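Dihydroxyacetone kinase (Citrobacter freundii, PDB 1UN8) phosphorylates dihydroxyacetone with ATP, as a homodimer that needs divalent metal ions and carries a tightly bound phospholipid in its C-terminal helical barrel. Local coordinates at residues 36-41 with 87-92; 154-159 with 292-297; 164-169 with 173-178; 406-411 with 417-422. All coordinates share one frame; numbering follows the deposited sequence.

How the contacts relate
From the N terminus, contact 1 comes first: it closes the loop between 36-41 and 87-92, setting the start of helix 88-98 against the lead-in to strand 40-43. Contact 2 then joins helix 155-167 to the loop 292-297 and closes a much longer excursion, tying the helix that follows the first sheet to a loop following strand 285-292 of the second. Nested inside that excursion is contact 3, a tight hairpin between the same helix 155-167 and helix 172-184. Contact 4 lies in the other domain, about 63 Å or more (centre to centre) from the rest, where it folds the loop after helix 388-404 against helix 413-427, closing a short turn of chain.

Contact 1 of 4, residues 36-41 with 87-92; sequences PAIRIV and SVDAVL
Apolar packing between I38 and A90 makes up most of this contact. I38 lays its CG1 methylene against the helix, 3.7 Å from A90 CB and equally near the CA, while its CG2 methyl sits a little further off over the same alanine. Alanine suits the place because its short side chain lets the chain leading into the strand come close to the helix backbone: the CA atoms of I38 and A90 are 5.1 Å apart. Two residues on, I40 enters from the same flank. Its CG1 stands anti to the carbonyl carbon (chi1 -50°), and the extended chain delivers CD1 to within 3.1 Å of A90 O, a close approach of methyl to carbonyl. I40 also packs on T93 and A94, so it follows the helix by about one turn.

The polar interactions gather at the helix start. S87 is the N-cap, and its OG accepts from A90 N at 3.0 Å (N-H...O 157°), satisfying an amide that has no earlier helical carbonyl. Serine is apt here, being short enough to fold its hydroxyl back. A water joins the segments, donating to A37 O at 3.0 Å and accepting from S87 N at 3.3 Å.

R39, I40 and V41 bond through their backbones to strands 76-80 and 29-32. Helix 88-98 thus covers a face of the mixed sheet, within a beta-alpha-beta crossover from strand 76-80 to the parallel strand 104-109.

Contact 2 of 4, residues 154-159 with 292-297; sequences GTILVH and ASLVTA
Two residues before I156, which carries the contact to V295 and L294, the carbonyl O of G154 is gripped by two amides: L157 N at 2.7 Å and, weakly, V158 N at 3.3 Å. These bonds belong to the first turn of helix 155-167, which carries I156.

Between the two segments the packing is purely aliphatic. I156 holds CG1 wedged between its backbone N and carbonyl carbon (chi1 62°), and its two branches meet different residues of the loop. CG2 meets the CG2 methyl of V295 at 3.7 Å, and the two side chains run past one another, pointing opposite ways. CD1 reaches CD1 of L294 more loosely, at 4.4 Å. Branched isoleucine thereby serves two partners at once.

The loop 292-297 follows strand 285-292 of the second sheet and passes the substrate site: V295 has its side chain about 4 Å from that of H61 and about 5 Å from that of K109, both substrate-binding residues. The amide of N259 braces this loop, receiving from L294 N and donating to V295 O. H61 in turn bonds through ND1 to T296 O. I156 also packs on F68 and W327 of loops and on M257 of strand 254-260.

Contact 3 of 4, residues 164-169 with 173-178; sequences YFAERG and ATVLRE
E178 lies across the ring of F165 for most of its length. Its CB begins the contact above the rim of the ring, 3.4 Å from F165 CE2. CG, turned anti to the carbonyl carbon (chi1 -66°), comes over the face at 3.4 Å from the F165 ring centroid and 20° off the ring normal, a CH-pi interaction. A bend at chi2 carries CD on above the CZ side of the ring, 3.5 Å from F165 CZ, with the carboxylate plane inclined 34° to the ring. OE1 stays near CE2 and CZ, whereas OE2 forms a salt bridge at 2.7 Å with the charged neighbour R177, whose NH2 meets OE2 from above the carboxylate plane. Glutamate thus offers methylenes to the aromatic face and keeps its charge for arginine.

The opposite face of F165 is taken by Y164, whose CD2 stands 3.8 Å above the ring, so phenylalanine is filled in on both faces. Nearer the hairpin turn, A166 CB touches V175 CG2 at 4.3 Å. The small alanine lets the helices lie close there, and valine gives a compact methyl to meet it. The nearest CA atoms of the two segments, those of F165 and V175, are 5.8 Å apart.

G169, with positive phi, is the C-prime residue of a Schellman motif, donating from its N to A166 O and ending helix 155-167. R168 folds back to give NH1 to Y164 O. The chain then turns into helix 172-184, while Y170 meets F165 edge-to-face and helix 314-319 packs against Y164 from the neighbouring part of the domain.

Contact 4 of 4, residues 406-411 with 417-422; sequences QQLPLN and FALIGE
L419 points one methyl at two neighbours in the opposing loop, and the whole contact turns on that methyl. Its CG stands anti to the backbone N (chi1 177°), which carries the side chain out from helix 413-427 toward 406-411. There CD2 meets the ring of P409 at CD, 3.6 Å away, with the two side chains passing at a slant. The same CD2 also reaches the CD2 methyl of L408 at 4.0 Å, and here the side chains cross at about a right angle. L408 sets off along the loop rather than toward the helix, but with CG anti to its carbonyl carbon (chi1 -60°) its end bends round to the meeting point. Leucine suits both positions, since a forked tip lets one methyl meet neighbours from different directions, while the proline ring, fixed to the backbone, presents its CD methylene.

The loop is stiffened locally. P409 is the centre of an inverse gamma turn, in which L410 N donates to L408 O at 2.7 Å. Three residues earlier, Q406, at positive phi, is the C-prime residue of the Schellman motif that ends helix 388-404.

F350 packs on both P409 and L419, and V362 of helix 356-371 on L408, so the cluster is buried. Next to L419 on the same helix, I420 touches the bound phospholipid, as does F417, which also meets F440 edge-to-face. The contact thus shapes a helix-to-helix connection in the eight-helix alpha barrel, whose helices enclose the lipid pocket.

Contact 1 of 4, residues 36-41 with 87-92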
loop_
_atom_site.group_PDB
_atom_site.type_symbol
_atom_site.label_atom_id
_atom_site.label_comp_id
_atom_site.label_asym_id
_atom_site.label_seq_id
_atom_site.Cartn_x
_atom_site.Cartn_y
_atom_site.Cartn_z
ATOM N N PRO A 36 -2.095 30.283 2.172
ATOM C CA PRO A 36 -2.104 28.944 2.774
ATOM C C PRO A 36 -3.285 28.079 2.335
ATOM O O PRO A 36 -3.191 26.852 2.324
ATOM C CB PRO A 36 -2.143 29.242 4.269
ATOM C CG PRO A 36 -1.381 30.529 4.367
ATOM C CD PRO A 36 -1.930 31.322 3.206
ATOM N N ALA A 37 -4.392 28.720 1.978
ATOM C CA ALA A 37 -5.587 28.001 1.556
ATOM C C ALA A 37 -5.515 27.499 0.116
ATOM O O ALA A 37 -6.431 26.837 -0.357
ATOM C CB ALA A 37 -6.805 28.877 1.745
ATOM N N ILE A 38 -4.440 27.827 -0.590
ATOM C CA ILE A 38 -4.270 27.356 -1.957
ATOM C C ILE A 38 -3.112 26.381 -1.915
ATOM O O ILE A 38 -2.020 26.728 -1.462
ATOM C CB ILE A 38 -3.959 28.522 -2.940
ATOM C CG1 ILE A 38 -5.255 29.266 -3.265
ATOM C CG2 ILE A 38 -3.337 28.005 -4.227
ATOM C CD1 ILE A 38 -5.246 30.748 -2.865
ATOM N N ARG A 39 -3.351 25.160 -2.380
ATOM C CA ARG A 39 -2.320 24.131 -2.358
ATOM C C ARG A 39 -2.024 23.590 -3.749
ATOM O O ARG A 39 -2.612 22.605 -4.192
ATOM C CB ARG A 39 -2.748 23.015 -1.393
ATOM C CG ARG A 39 -2.343 23.314 0.054
ATOM C CD ARG A 39 -3.205 22.609 1.083
ATOM N NE ARG A 39 -4.597 23.002 0.913
ATOM C CZ ARG A 39 -5.466 23.162 1.904
ATOM N NH1 ARG A 39 -5.103 22.968 3.166
ATOM N NH2 ARG A 39 -6.710 23.519 1.623
ATOM N N ILE A 40 -1.090 24.251 -4.424
ATOM C CA ILE A 40 -0.697 23.883 -5.772
ATOM C C ILE A 40 0.733 23.381 -5.876
ATOM O O ILE A 40 1.662 23.983 -5.336
ATOM C CB ILE A 40 -0.822 25.082 -6.720
ATOM C CG1 ILE A 40 -2.204 25.721 -6.562
ATOM C CG2 ILE A 40 -0.553 24.629 -8.145
ATOM C CD1 ILE A 40 -2.652 26.543 -7.784
ATOM N N VAL A 41 0.904 22.267 -6.575
ATOM C CA VAL A 41 2.224 21.709 -6.783
ATOM C C VAL A 41 2.436 21.822 -8.265
ATOM O O VAL A 41 1.542 21.513 -9.049
ATOM C CB VAL A 41 2.316 20.234 -6.403
ATOM C CG1 VAL A 41 3.660 19.664 -6.866
ATOM C CG2 VAL A 41 2.180 20.088 -4.902
ATOM N N SER A 87 -10.516 25.277 -4.160
ATOM C CA SER A 87 -11.314 26.489 -4.360
ATOM C C SER A 87 -11.158 27.006 -5.792
ATOM O O SER A 87 -10.189 26.672 -6.473
ATOM C CB SER A 87 -10.863 27.579 -3.396
ATOM O OG SER A 87 -9.585 28.063 -3.769
ATOM N N VAL A 88 -12.114 27.818 -6.247
ATOM C CA VAL A 88 -12.051 28.385 -7.591
ATOM C C VAL A 88 -10.750 29.191 -7.716
ATOM O O VAL A 88 -10.016 29.091 -8.701
ATOM C CB VAL A 88 -13.256 29.315 -7.851
ATOM C CG1 VAL A 88 -13.175 29.908 -9.250
ATOM C CG2 VAL A 88 -14.542 28.538 -7.689
ATOM N N ASP A 89 -10.479 29.974 -6.682
ATOM C CA ASP A 89 -9.288 30.802 -6.603
ATOM C C ASP A 89 -8.042 29.955 -6.859
ATOM O O ASP A 89 -7.162 30.313 -7.657
ATOM C CB ASP A 89 -9.206 31.406 -5.208
ATOM C CG ASP A 89 -8.735 32.834 -5.218
ATOM O OD1 ASP A 89 -7.633 33.103 -5.763
ATOM O OD2 ASP A 89 -9.479 33.689 -4.676
ATOM N N ALA A 90 -7.971 28.825 -6.168
ATOM C CA ALA A 90 -6.837 27.944 -6.309
ATOM C C ALA A 90 -6.635 27.493 -7.746
ATOM O O ALA A 90 -5.527 27.587 -8.279
ATOM C CB ALA A 90 -7.007 26.736 -5.395
ATOM N N VAL A 91 -7.699 27.008 -8.382
ATOM C CA VAL A 91 -7.584 26.516 -9.743
ATOM C C VAL A 91 -7.104 27.612 -10.679
ATOM O O VAL A 91 -6.222 27.388 -11.510
ATOM C CB VAL A 91 -8.929 25.941 -10.265
ATOM C CG1 VAL A 91 -8.766 25.444 -11.709
ATOM C CG2 VAL A 91 -9.383 24.794 -9.378
ATOM N N LEU A 92 -7.676 28.800 -10.536
ATOM C CA LEU A 92 -7.287 29.914 -11.391
ATOM C C LEU A 92 -5.790 30.173 -11.235
ATOM O O LEU A 92 -5.048 30.232 -12.223
ATOM C CB LEU A 92 -8.076 31.172 -11.015
ATOM C CG LEU A 92 -7.835 32.395 -11.907
ATOM C CD1 LEU A 92 -8.015 32.006 -13.372
ATOM C CD2 LEU A 92 -8.796 33.519 -11.515
HETATM O O HOH W 1 -7.663 25.198 -2.531
#

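Contact 2 of 4, residues 154-159 with 292-297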
loop_
_atom_site.group_PDB
_atom_site.type_symbol
_atom_site.label_atom_id
_atom_site.label_comp_id
_atom_site.label_asym_id
_atom_site.label_seq_id
_atom_site.Cartn_x
_atom_site.Cartn_y
_atom_site.Cartn_z
ATOM N N GLY A 154 -8.946 5.234 -13.778
ATOM C CA GLY A 154 -8.672 5.432 -15.188
ATOM C C GLY A 154 -8.233 6.841 -15.547
ATOM O O GLY A 154 -7.547 7.054 -16.540
ATOM N N THR A 155 -8.635 7.808 -14.735
ATOM C CA THR A 155 -8.283 9.189 -14.992
ATOM C C THR A 155 -6.801 9.358 -15.322
ATOM O O THR A 155 -6.451 10.082 -16.244
ATOM C CB THR A 155 -8.614 10.094 -13.778
ATOM O OG1 THR A 155 -10.025 10.050 -13.500
ATOM C CG2 THR A 155 -8.185 11.533 -14.058
ATOM N N ILE A 156 -5.926 8.688 -14.585
ATOM C CA ILE A 156 -4.510 8.851 -14.849
ATOM C C ILE A 156 -4.112 8.320 -16.217
ATOM O O ILE A 156 -3.119 8.763 -16.790
ATOM C CB ILE A 156 -3.629 8.190 -13.762
ATOM C CG1 ILE A 156 -3.884 6.686 -13.730
ATOM C CG2 ILE A 156 -3.866 8.871 -12.411
ATOM C CD1 ILE A 156 -2.604 5.868 -13.529
ATOM N N LEU A 157 -4.859 7.363 -16.751
ATOM C CA LEU A 157 -4.517 6.870 -18.073
ATOM C C LEU A 157 -4.795 8.012 -19.037
ATOM O O LEU A 157 -4.165 8.120 -20.092
ATOM C CB LEU A 157 -5.350 5.650 -18.445
ATOM C CG LEU A 157 -5.096 4.406 -17.595
ATOM C CD1 LEU A 157 -5.924 3.260 -18.165
ATOM C CD2 LEU A 157 -3.613 4.059 -17.577
ATOM N N VAL A 158 -5.737 8.876 -18.663
ATOM C CA VAL A 158 -6.075 10.020 -19.491
ATOM C C VAL A 158 -4.935 11.032 -19.388
ATOM O O VAL A 158 -4.551 11.649 -20.384
ATOM C CB VAL A 158 -7.409 10.662 -19.048
ATOM C CG1 VAL A 158 -7.663 11.940 -19.825
ATOM C CG2 VAL A 158 -8.551 9.686 -19.294
ATOM N N HIS A 159 -4.380 11.194 -18.190
ATOM C CA HIS A 159 -3.267 12.124 -18.011
ATOM C C HIS A 159 -2.126 11.692 -18.935
ATOM O O HIS A 159 -1.505 12.508 -19.601
ATOM C CB HIS A 159 -2.743 12.109 -16.565
ATOM C CG HIS A 159 -3.652 12.758 -15.568
ATOM N ND1 HIS A 159 -4.737 13.526 -15.934
ATOM C CD2 HIS A 159 -3.590 12.815 -14.215
ATOM C CE1 HIS A 159 -5.302 14.031 -14.849
ATOM N NE2 HIS A 159 -4.622 13.617 -13.794
ATOM N N ALA A 292 -0.457 -1.752 -8.053
ATOM C CA ALA A 292 0.189 -0.644 -7.370
ATOM C C ALA A 292 -0.872 0.323 -6.843
ATOM O O ALA A 292 -2.011 0.334 -7.319
ATOM C CB ALA A 292 1.127 0.089 -8.326
ATOM N N SER A 293 -0.493 1.125 -5.854
ATOM C CA SER A 293 -1.396 2.118 -5.300
ATOM C C SER A 293 -1.215 3.344 -6.174
ATOM O O SER A 293 -0.250 4.076 -6.008
ATOM C CB SER A 293 -1.021 2.431 -3.850
ATOM O OG SER A 293 -1.158 1.280 -3.026
ATOM N N LEU A 294 -2.136 3.558 -7.112
ATOM C CA LEU A 294 -2.051 4.680 -8.050
ATOM C C LEU A 294 -3.070 5.792 -7.803
ATOM O O LEU A 294 -2.711 6.972 -7.780
ATOM C CB LEU A 294 -2.174 4.137 -9.468
ATOM C CG LEU A 294 -1.071 3.123 -9.776
ATOM C CD1 LEU A 294 -1.323 2.450 -11.106
ATOM C CD2 LEU A 294 0.266 3.840 -9.773
ATOM N N VAL A 295 -4.334 5.424 -7.641
ATOM C CA VAL A 295 -5.390 6.394 -7.355
ATOM C C VAL A 295 -6.102 5.752 -6.166
ATOM O O VAL A 295 -6.895 4.812 -6.330
ATOM C CB VAL A 295 -6.370 6.550 -8.544
ATOM C CG1 VAL A 295 -7.485 7.502 -8.172
ATOM C CG2 VAL A 295 -5.638 7.078 -9.771
ATOM N N THR A 296 -5.805 6.250 -4.970
ATOM C CA THR A 296 -6.360 5.674 -3.757
ATOM C C THR A 296 -7.535 6.378 -3.139
ATOM O O THR A 296 -7.992 7.402 -3.624
ATOM C CB THR A 296 -5.293 5.566 -2.662
ATOM O OG1 THR A 296 -4.865 6.883 -2.297
ATOM C CG2 THR A 296 -4.103 4.742 -3.148
ATOM N N ALA A 297 -8.012 5.789 -2.046
ATOM C CA ALA A 297 -9.129 6.295 -1.245
ATOM C C ALA A 297 -8.601 6.103 0.176
ATOM O O ALA A 297 -9.117 5.299 0.959
ATOM C CB ALA A 297 -10.380 5.442 -1.480
#

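Contact 3 of 4, residues 164-169 with 173-178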
loop_
_atom_site.group_PDB
_atom_site.type_symbol
_atom_site.label_atom_id
_atom_site.label_comp_id
_atom_site.label_asym_id
_atom_site.label_seq_id
_atom_site.Cartn_x
_atom_site.Cartn_y
_atom_site.Cartn_z
ATOM N N TYR A 164 1.413 12.960 -23.354
ATOM C CA TYR A 164 2.182 12.570 -24.525
ATOM C C TYR A 164 2.145 13.676 -25.576
ATOM O O TYR A 164 3.184 14.192 -25.986
ATOM C CB TYR A 164 1.609 11.291 -25.127
ATOM C CG TYR A 164 2.326 10.843 -26.375
ATOM C CD1 TYR A 164 3.498 10.092 -26.293
ATOM C CD2 TYR A 164 1.858 11.203 -27.641
ATOM C CE1 TYR A 164 4.192 9.711 -27.447
ATOM C CE2 TYR A 164 2.544 10.831 -28.800
ATOM C CZ TYR A 164 3.711 10.085 -28.697
ATOM O OH TYR A 164 4.406 9.722 -29.836
ATOM N N PHE A 165 0.943 14.040 -26.001
ATOM C CA PHE A 165 0.769 15.066 -27.011
ATOM C C PHE A 165 1.203 16.459 -26.570
ATOM O O PHE A 165 1.850 17.171 -27.333
ATOM C CB PHE A 165 -0.686 15.072 -27.485
ATOM C CG PHE A 165 -1.073 13.826 -28.239
ATOM C CD1 PHE A 165 -0.668 13.642 -29.559
ATOM C CD2 PHE A 165 -1.783 12.806 -27.613
ATOM C CE1 PHE A 165 -0.961 12.454 -30.246
ATOM C CE2 PHE A 165 -2.080 11.614 -28.287
ATOM C CZ PHE A 165 -1.667 11.439 -29.608
ATOM N N ALA A 166 0.868 16.850 -25.345
ATOM C CA ALA A 166 1.243 18.173 -24.854
ATOM C C ALA A 166 2.756 18.399 -24.848
ATOM O O ALA A 166 3.221 19.470 -25.242
ATOM C CB ALA A 166 0.678 18.399 -23.458
ATOM N N GLU A 167 3.518 17.402 -24.397
ATOM C CA GLU A 167 4.975 17.522 -24.346
ATOM C C GLU A 167 5.580 17.661 -25.729
ATOM O O GLU A 167 6.585 18.344 -25.910
ATOM C CB GLU A 167 5.600 16.305 -23.649
ATOM C CG GLU A 167 5.514 16.359 -22.133
ATOM C CD GLU A 167 6.510 17.327 -21.518
ATOM O OE1 GLU A 167 6.296 17.752 -20.357
ATOM O OE2 GLU A 167 7.514 17.649 -22.194
ATOM N N ARG A 168 4.949 17.013 -26.700
ATOM C CA ARG A 168 5.417 17.033 -28.072
ATOM C C ARG A 168 4.893 18.210 -28.886
ATOM O O ARG A 168 4.776 18.134 -30.102
ATOM C CB ARG A 168 5.070 15.700 -28.733
ATOM C CG ARG A 168 5.817 14.566 -28.066
ATOM C CD ARG A 168 5.430 13.183 -28.545
ATOM N NE ARG A 168 6.329 12.192 -27.957
ATOM C CZ ARG A 168 6.436 11.953 -26.650
ATOM N NH1 ARG A 168 5.690 12.627 -25.777
ATOM N NH2 ARG A 168 7.314 11.056 -26.212
ATOM N N GLY A 169 4.578 19.297 -28.188
ATOM C CA GLY A 169 4.115 20.509 -28.832
ATOM C C GLY A 169 2.817 20.541 -29.617
ATOM O O GLY A 169 2.555 21.539 -30.297
ATOM N N ALA A 173 -6.235 21.988 -29.036
ATOM C CA ALA A 173 -7.305 21.252 -29.688
ATOM C C ALA A 173 -6.958 19.781 -29.843
ATOM O O ALA A 173 -7.809 18.912 -29.658
ATOM C CB ALA A 173 -7.601 21.866 -31.052
ATOM N N THR A 174 -5.707 19.507 -30.194
ATOM C CA THR A 174 -5.255 18.132 -30.390
ATOM C C THR A 174 -5.140 17.398 -29.055
ATOM O O THR A 174 -5.517 16.230 -28.936
ATOM C CB THR A 174 -3.899 18.111 -31.122
ATOM O OG1 THR A 174 -4.049 18.776 -32.383
ATOM C CG2 THR A 174 -3.430 16.672 -31.370
ATOM N N VAL A 175 -4.615 18.090 -28.055
ATOM C CA VAL A 175 -4.478 17.507 -26.735
ATOM C C VAL A 175 -5.868 17.056 -26.290
ATOM O O VAL A 175 -6.080 15.890 -25.950
ATOM C CB VAL A 175 -3.916 18.541 -25.738
ATOM C CG1 VAL A 175 -3.781 17.914 -24.359
ATOM C CG2 VAL A 175 -2.563 19.048 -26.223
ATOM N N LEU A 176 -6.816 17.985 -26.314
ATOM C CA LEU A 176 -8.186 17.700 -25.918
ATOM C C LEU A 176 -8.768 16.538 -26.711
ATOM O O LEU A 176 -9.327 15.607 -26.143
ATOM C CB LEU A 176 -9.052 18.947 -26.113
ATOM C CG LEU A 176 -10.573 18.826 -25.983
ATOM C CD1 LEU A 176 -10.943 18.362 -24.588
ATOM C CD2 LEU A 176 -11.211 20.184 -26.271
ATOM N N ARG A 177 -8.625 16.593 -28.027
ATOM C CA ARG A 177 -9.154 15.557 -28.902
ATOM C C ARG A 177 -8.691 14.178 -28.457
ATOM O O ARG A 177 -9.498 13.286 -28.219
ATOM C CB ARG A 177 -8.702 15.799 -30.347
ATOM C CG ARG A 177 -9.482 15.003 -31.394
ATOM C CD ARG A 177 -8.696 14.789 -32.703
ATOM N NE ARG A 177 -7.917 13.540 -32.705
ATOM C CZ ARG A 177 -8.435 12.309 -32.591
ATOM N NH1 ARG A 177 -9.749 12.135 -32.462
ATOM N NH2 ARG A 177 -7.640 11.239 -32.607
ATOM N N GLU A 178 -7.379 14.017 -28.362
ATOM C CA GLU A 178 -6.773 12.752 -27.969
ATOM C C GLU A 178 -7.143 12.345 -26.544
ATOM O O GLU A 178 -7.415 11.174 -26.272
ATOM C CB GLU A 178 -5.248 12.850 -28.098
ATOM C CG GLU A 178 -4.730 13.005 -29.530
ATOM C CD GLU A 178 -5.066 11.813 -30.408
ATOM O OE1 GLU A 178 -5.118 10.673 -29.892
ATOM O OE2 GLU A 178 -5.263 12.011 -31.622
#

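Contact 4 of 4, residues 406-411 with 417-422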
loop_
_atom_site.group_PDB
_atom_site.type_symbol
_atom_site.label_atom_id
_atom_site.label_comp_id
_atom_site.label_asym_id
_atom_site.label_seq_id
_atom_site.Cartn_x
_atom_site.Cartn_y
_atom_site.Cartn_z
ATOM N N GLN A 406 17.786 -55.042 13.548
ATOM C CA GLN A 406 19.140 -55.143 12.997
ATOM C C GLN A 406 19.320 -54.240 11.783
ATOM O O GLN A 406 20.002 -54.600 10.828
ATOM C CB GLN A 406 19.468 -56.584 12.599
ATOM C CG GLN A 406 19.517 -57.561 13.758
ATOM C CD GLN A 406 18.140 -58.044 14.164
ATOM O OE1 GLN A 406 17.479 -58.771 13.417
ATOM N NE2 GLN A 406 17.691 -57.637 15.354
ATOM N N GLN A 407 18.722 -53.056 11.838
ATOM C CA GLN A 407 18.787 -52.109 10.726
ATOM C C GLN A 407 19.784 -50.960 10.874
ATOM O O GLN A 407 19.930 -50.149 9.959
ATOM C CB GLN A 407 17.391 -51.525 10.475
ATOM C CG GLN A 407 16.402 -52.518 9.898
ATOM C CD GLN A 407 16.834 -53.014 8.531
ATOM O OE1 GLN A 407 16.891 -52.243 7.568
ATOM N NE2 GLN A 407 17.160 -54.304 8.443
ATOM N N LEU A 408 20.476 -50.893 12.006
ATOM C CA LEU A 408 21.425 -49.805 12.242
ATOM C C LEU A 408 22.860 -50.088 11.820
ATOM O O LEU A 408 23.365 -51.194 11.991
ATOM C CB LEU A 408 21.422 -49.422 13.725
ATOM C CG LEU A 408 20.117 -48.932 14.344
ATOM C CD1 LEU A 408 20.358 -48.597 15.808
ATOM C CD2 LEU A 408 19.614 -47.718 13.582
ATOM N N PRO A 409 23.539 -49.078 11.260
ATOM C CA PRO A 409 24.931 -49.211 10.819
ATOM C C PRO A 409 25.822 -49.073 12.050
ATOM O O PRO A 409 26.752 -48.261 12.076
ATOM C CB PRO A 409 25.093 -48.038 9.864
ATOM C CG PRO A 409 24.253 -46.981 10.524
ATOM C CD PRO A 409 23.001 -47.750 10.911
ATOM N N LEU A 410 25.509 -49.867 13.069
ATOM C CA LEU A 410 26.218 -49.855 14.344
ATOM C C LEU A 410 27.743 -49.807 14.289
ATOM O O LEU A 410 28.383 -49.322 15.222
ATOM C CB LEU A 410 25.804 -51.075 15.171
ATOM C CG LEU A 410 24.330 -51.212 15.551
ATOM C CD1 LEU A 410 24.076 -52.586 16.170
ATOM C CD2 LEU A 410 23.954 -50.102 16.520
ATOM N N ASN A 411 28.337 -50.308 13.212
ATOM C CA ASN A 411 29.790 -50.330 13.133
ATOM C C ASN A 411 30.442 -49.061 12.595
ATOM O O ASN A 411 31.665 -48.992 12.456
ATOM C CB ASN A 411 30.248 -51.537 12.320
ATOM C CG ASN A 411 31.590 -52.059 12.784
ATOM O OD1 ASN A 411 31.776 -52.354 13.969
ATOM N ND2 ASN A 411 32.536 -52.172 11.858
ATOM N N PHE A 417 25.172 -41.741 13.309
ATOM C CA PHE A 417 24.679 -40.443 13.754
ATOM C C PHE A 417 23.886 -39.794 12.628
ATOM O O PHE A 417 22.763 -39.321 12.831
ATOM C CB PHE A 417 25.841 -39.529 14.181
ATOM C CG PHE A 417 26.370 -39.812 15.572
ATOM C CD1 PHE A 417 27.278 -38.945 16.172
ATOM C CD2 PHE A 417 25.960 -40.941 16.281
ATOM C CE1 PHE A 417 27.768 -39.196 17.449
ATOM C CE2 PHE A 417 26.444 -41.197 17.557
ATOM C CZ PHE A 417 27.350 -40.322 18.144
ATOM N N ALA A 418 24.471 -39.788 11.435
ATOM C CA ALA A 418 23.819 -39.207 10.271
ATOM C C ALA A 418 22.440 -39.840 10.066
ATOM O O ALA A 418 21.496 -39.167 9.664
ATOM C CB ALA A 418 24.683 -39.416 9.031
ATOM N N LEU A 419 22.325 -41.133 10.349
ATOM C CA LEU A 419 21.050 -41.816 10.180
ATOM C C LEU A 419 20.032 -41.383 11.231
ATOM O O LEU A 419 18.856 -41.181 10.921
ATOM C CB LEU A 419 21.243 -43.329 10.246
ATOM C CG LEU A 419 19.918 -44.085 10.137
ATOM C CD1 LEU A 419 19.244 -43.741 8.812
ATOM C CD2 LEU A 419 20.173 -45.579 10.253
ATOM N N ILE A 420 20.489 -41.258 12.474
ATOM C CA ILE A 420 19.619 -40.824 13.563
ATOM C C ILE A 420 19.188 -39.393 13.254
ATOM O O ILE A 420 18.004 -39.054 13.350
ATOM C CB ILE A 420 20.365 -40.856 14.927
ATOM C CG1 ILE A 420 20.690 -42.302 15.304
ATOM C CG2 ILE A 420 19.520 -40.206 16.021
ATOM C CD1 ILE A 420 21.615 -42.424 16.492
ATOM N N GLY A 421 20.160 -38.566 12.874
ATOM C CA GLY A 421 19.875 -37.181 12.560
ATOM C C GLY A 421 18.787 -37.054 11.515
ATOM O O GLY A 421 17.958 -36.142 11.556
ATOM N N GLU A 422 18.782 -37.990 10.577
ATOM C CA GLU A 422 17.795 -37.976 9.518
ATOM C C GLU A 422 16.433 -38.456 9.992
ATOM O O GLU A 422 15.408 -37.914 9.600
ATOM C CB GLU A 422 18.262 -38.861 8.367
ATOM C CG GLU A 422 17.373 -38.804 7.134
ATOM C CD GLU A 422 17.644 -39.948 6.166
ATOM O OE1 GLU A 422 17.235 -41.098 6.459
ATOM O OE2 GLU A 422 18.276 -39.694 5.115
#